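Local atomic coordinates of period circadian protein homolog 2 (PDB entry 3GDI), a protein that takes part in the mammalian circadian clock as a PERIOD protein, its tandem PAS domains probably mediating the protein interactions of transcriptional regulation. Residues W248-N253 with R257-I262. Sequence-based numbering, arbitrary orientation.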
loop_
_atom_site.group_PDB
_atom_site.type_symbol
_atom_site.label_atom_id
_atom_site.label_comp_id
_atom_site.label_asym_id
_atom_site.label_seq_id
_atom_site.Cartn_x
_atom_site.Cartn_y
_atom_site.Cartn_z
ATOM N N TRP A 248 1.644 -19.213 10.379
ATOM C CA TRP A 248 1.024 -17.923 10.632
ATOM C C TRP A 248 1.615 -17.127 11.796
ATOM O O TRP A 248 2.007 -17.692 12.817
ATOM C CB TRP A 248 -0.475 -18.096 10.874
ATOM C CG TRP A 248 -1.231 -18.619 9.694
ATOM C CD1 TRP A 248 -1.660 -19.902 9.496
ATOM C CD2 TRP A 248 -1.624 -17.876 8.522
ATOM N NE1 TRP A 248 -2.293 -20.005 8.275
ATOM C CE2 TRP A 248 -2.281 -18.778 7.656
ATOM C CE3 TRP A 248 -1.474 -16.537 8.120
ATOM C CZ2 TRP A 248 -2.786 -18.388 6.412
ATOM C CZ3 TRP A 248 -1.973 -16.149 6.886
ATOM C CH2 TRP A 248 -2.622 -17.074 6.044
ATOM N N SER A 249 1.659 -15.805 11.629
ATOM C CA SER A 249 2.180 -14.913 12.657
ATOM C C SER A 249 1.530 -13.524 12.560
ATOM O O SER A 249 0.748 -13.249 11.644
ATOM C CB SER A 249 3.695 -14.793 12.523
ATOM O OG SER A 249 4.251 -14.231 13.700
ATOM N N SER A 250 1.839 -12.643 13.506
ATOM C CA SER A 250 1.258 -11.309 13.475
ATOM C C SER A 250 2.223 -10.260 13.976
ATOM O O SER A 250 3.158 -10.568 14.710
ATOM C CB SER A 250 -0.001 -11.259 14.344
ATOM O OG SER A 250 0.287 -11.695 15.658
ATOM N N PHE A 251 2.007 -9.021 13.550
ATOM C CA PHE A 251 2.817 -7.919 14.024
ATOM C C PHE A 251 1.894 -7.185 14.994
ATOM O O PHE A 251 0.806 -6.760 14.615
ATOM C CB PHE A 251 3.244 -7.004 12.873
ATOM C CG PHE A 251 4.274 -7.620 11.952
ATOM C CD1 PHE A 251 5.294 -8.426 12.463
ATOM C CD2 PHE A 251 4.245 -7.371 10.584
ATOM C CE1 PHE A 251 6.276 -8.971 11.621
ATOM C CE2 PHE A 251 5.214 -7.908 9.734
ATOM C CZ PHE A 251 6.235 -8.710 10.254
ATOM N N ILE A 252 2.308 -7.073 16.257
ATOM C CA ILE A 252 1.486 -6.403 17.267
ATOM C C ILE A 252 1.998 -5.021 17.658
ATOM O O ILE A 252 3.137 -4.865 18.090
ATOM C CB ILE A 252 1.364 -7.273 18.555
ATOM C CG1 ILE A 252 0.800 -8.647 18.203
ATOM C CG2 ILE A 252 0.410 -6.621 19.555
ATOM C CD1 ILE A 252 0.832 -9.623 19.367
ATOM N N ASN A 253 1.151 -4.014 17.497
ATOM C CA ASN A 253 1.526 -2.657 17.868
ATOM C C ASN A 253 1.893 -2.708 19.358
ATOM O O ASN A 253 1.047 -3.018 20.192
ATOM C CB ASN A 253 0.334 -1.714 17.653
ATOM C CG ASN A 253 0.683 -0.264 17.903
ATOM O OD1 ASN A 253 0.936 0.149 19.039
ATOM N ND2 ASN A 253 0.708 0.523 16.839
ATOM N N ARG A 257 -1.173 -2.593 21.645
ATOM C CA ARG A 257 -1.355 -4.016 21.862
ATOM C C ARG A 257 -2.309 -4.637 20.843
ATOM O O ARG A 257 -2.674 -5.804 20.955
ATOM C CB ARG A 257 -1.855 -4.261 23.284
ATOM C CG ARG A 257 -0.738 -4.356 24.318
ATOM C CD ARG A 257 -0.065 -5.723 24.226
ATOM N NE ARG A 257 1.234 -5.674 23.562
ATOM C CZ ARG A 257 1.824 -6.719 22.993
ATOM N NH1 ARG A 257 1.238 -7.910 22.983
ATOM N NH2 ARG A 257 3.026 -6.571 22.448
ATOM N N LYS A 258 -2.714 -3.860 19.843
ATOM C CA LYS A 258 -3.604 -4.381 18.814
ATOM C C LYS A 258 -2.789 -4.857 17.626
ATOM O O LYS A 258 -1.753 -4.270 17.288
ATOM C CB LYS A 258 -4.579 -3.313 18.331
ATOM C CG LYS A 258 -5.644 -2.927 19.322
ATOM C CD LYS A 258 -6.570 -1.882 18.715
ATOM C CE LYS A 258 -7.452 -1.254 19.779
ATOM N NZ LYS A 258 -8.155 -2.290 20.593
ATOM N N ILE A 259 -3.262 -5.932 17.006
ATOM C CA ILE A 259 -2.617 -6.512 15.840
ATOM C C ILE A 259 -2.734 -5.533 14.674
ATOM O O ILE A 259 -3.831 -5.042 14.394
ATOM C CB ILE A 259 -3.290 -7.868 15.464
ATOM C CG1 ILE A 259 -2.747 -8.972 16.373
ATOM C CG2 ILE A 259 -3.089 -8.183 13.978
ATOM C CD1 ILE A 259 -3.131 -10.386 15.952
ATOM N N SER A 260 -1.603 -5.246 14.015
ATOM C CA SER A 260 -1.561 -4.342 12.864
ATOM C C SER A 260 -1.520 -5.102 11.529
ATOM O O SER A 260 -2.078 -4.634 10.533
ATOM C CB SER A 260 -0.345 -3.426 12.937
ATOM O OG SER A 260 -0.362 -2.627 14.098
ATOM N N PHE A 261 -0.846 -6.253 11.506
ATOM C CA PHE A 261 -0.747 -7.076 10.301
ATOM C C PHE A 261 -0.743 -8.562 10.653
ATOM O O PHE A 261 -0.351 -8.947 11.746
ATOM C CB PHE A 261 0.563 -6.836 9.540
ATOM C CG PHE A 261 0.804 -5.423 9.145
ATOM C CD1 PHE A 261 1.571 -4.588 9.948
ATOM C CD2 PHE A 261 0.301 -4.932 7.940
ATOM C CE1 PHE A 261 1.841 -3.287 9.564
ATOM C CE2 PHE A 261 0.563 -3.623 7.538
ATOM C CZ PHE A 261 1.332 -2.796 8.348
ATOM N N ILE A 262 -1.154 -9.390 9.702
ATOM C CA ILE A 262 -1.137 -10.839 9.866
ATOM C C ILE A 262 -0.186 -11.259 8.760
ATOM O O ILE A 262 -0.403 -10.878 7.613
ATOM C CB ILE A 262 -2.495 -11.476 9.549
ATOM C CG1 ILE A 262 -3.586 -10.908 10.468
ATOM C CG2 ILE A 262 -2.385 -12.992 9.677
ATOM C CD1 ILE A 262 -3.554 -11.475 11.876
HETATM O O HOH W 1 0.446 -0.285 13.902
#
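F251 faces two residues at once across this antiparallel hairpin, S260 and F261, the signature of a classic beta bulge: one inserted residue shifts the register while the pairing goes on. Its backbone N donates to F261 O at 3.0 Å, while its O receives S260 N at 2.9 Å in a nearly straight bond (167°). S260 is the inserted residue, its backbone near-helical, and one water links its OG with N253 ND2. Beyond the strand ends, N253 N donates to K258 O and N253 O accepts from R257 N; N253 OD1 accepts from S256 N within the turn.

On one side of the sheet, F261 CD1 lies 3.9 Å from F251 CD2, in the plane of the F251 ring at its edge. On the other, I259 CD1 packs 3.6 Å from S250 CB, and I262 CG2 reaches W248 CE3; helix 209-221 covers W248, S250 and I262. Near the turn, R257 bends at chi2 and chi3 (-77° and 104°), which folds its guanidinium back over I252: I252 CG2 lies against the centre of one guanidinium face, 3.7 Å from R257 CZ. R257 NH1 also bonds V308 O, so an alanine here would probably leave the I252 methyl without its flat cover and that carbonyl without this donor.

Both phenylalanines meet their counterparts F251 and F261 of the second subunit. The chemistry thus implies a division of labour in this PAS-fold hairpin: backbone bonds set the bulged register, and the aromatic side presents an apolar surface for dimer packing.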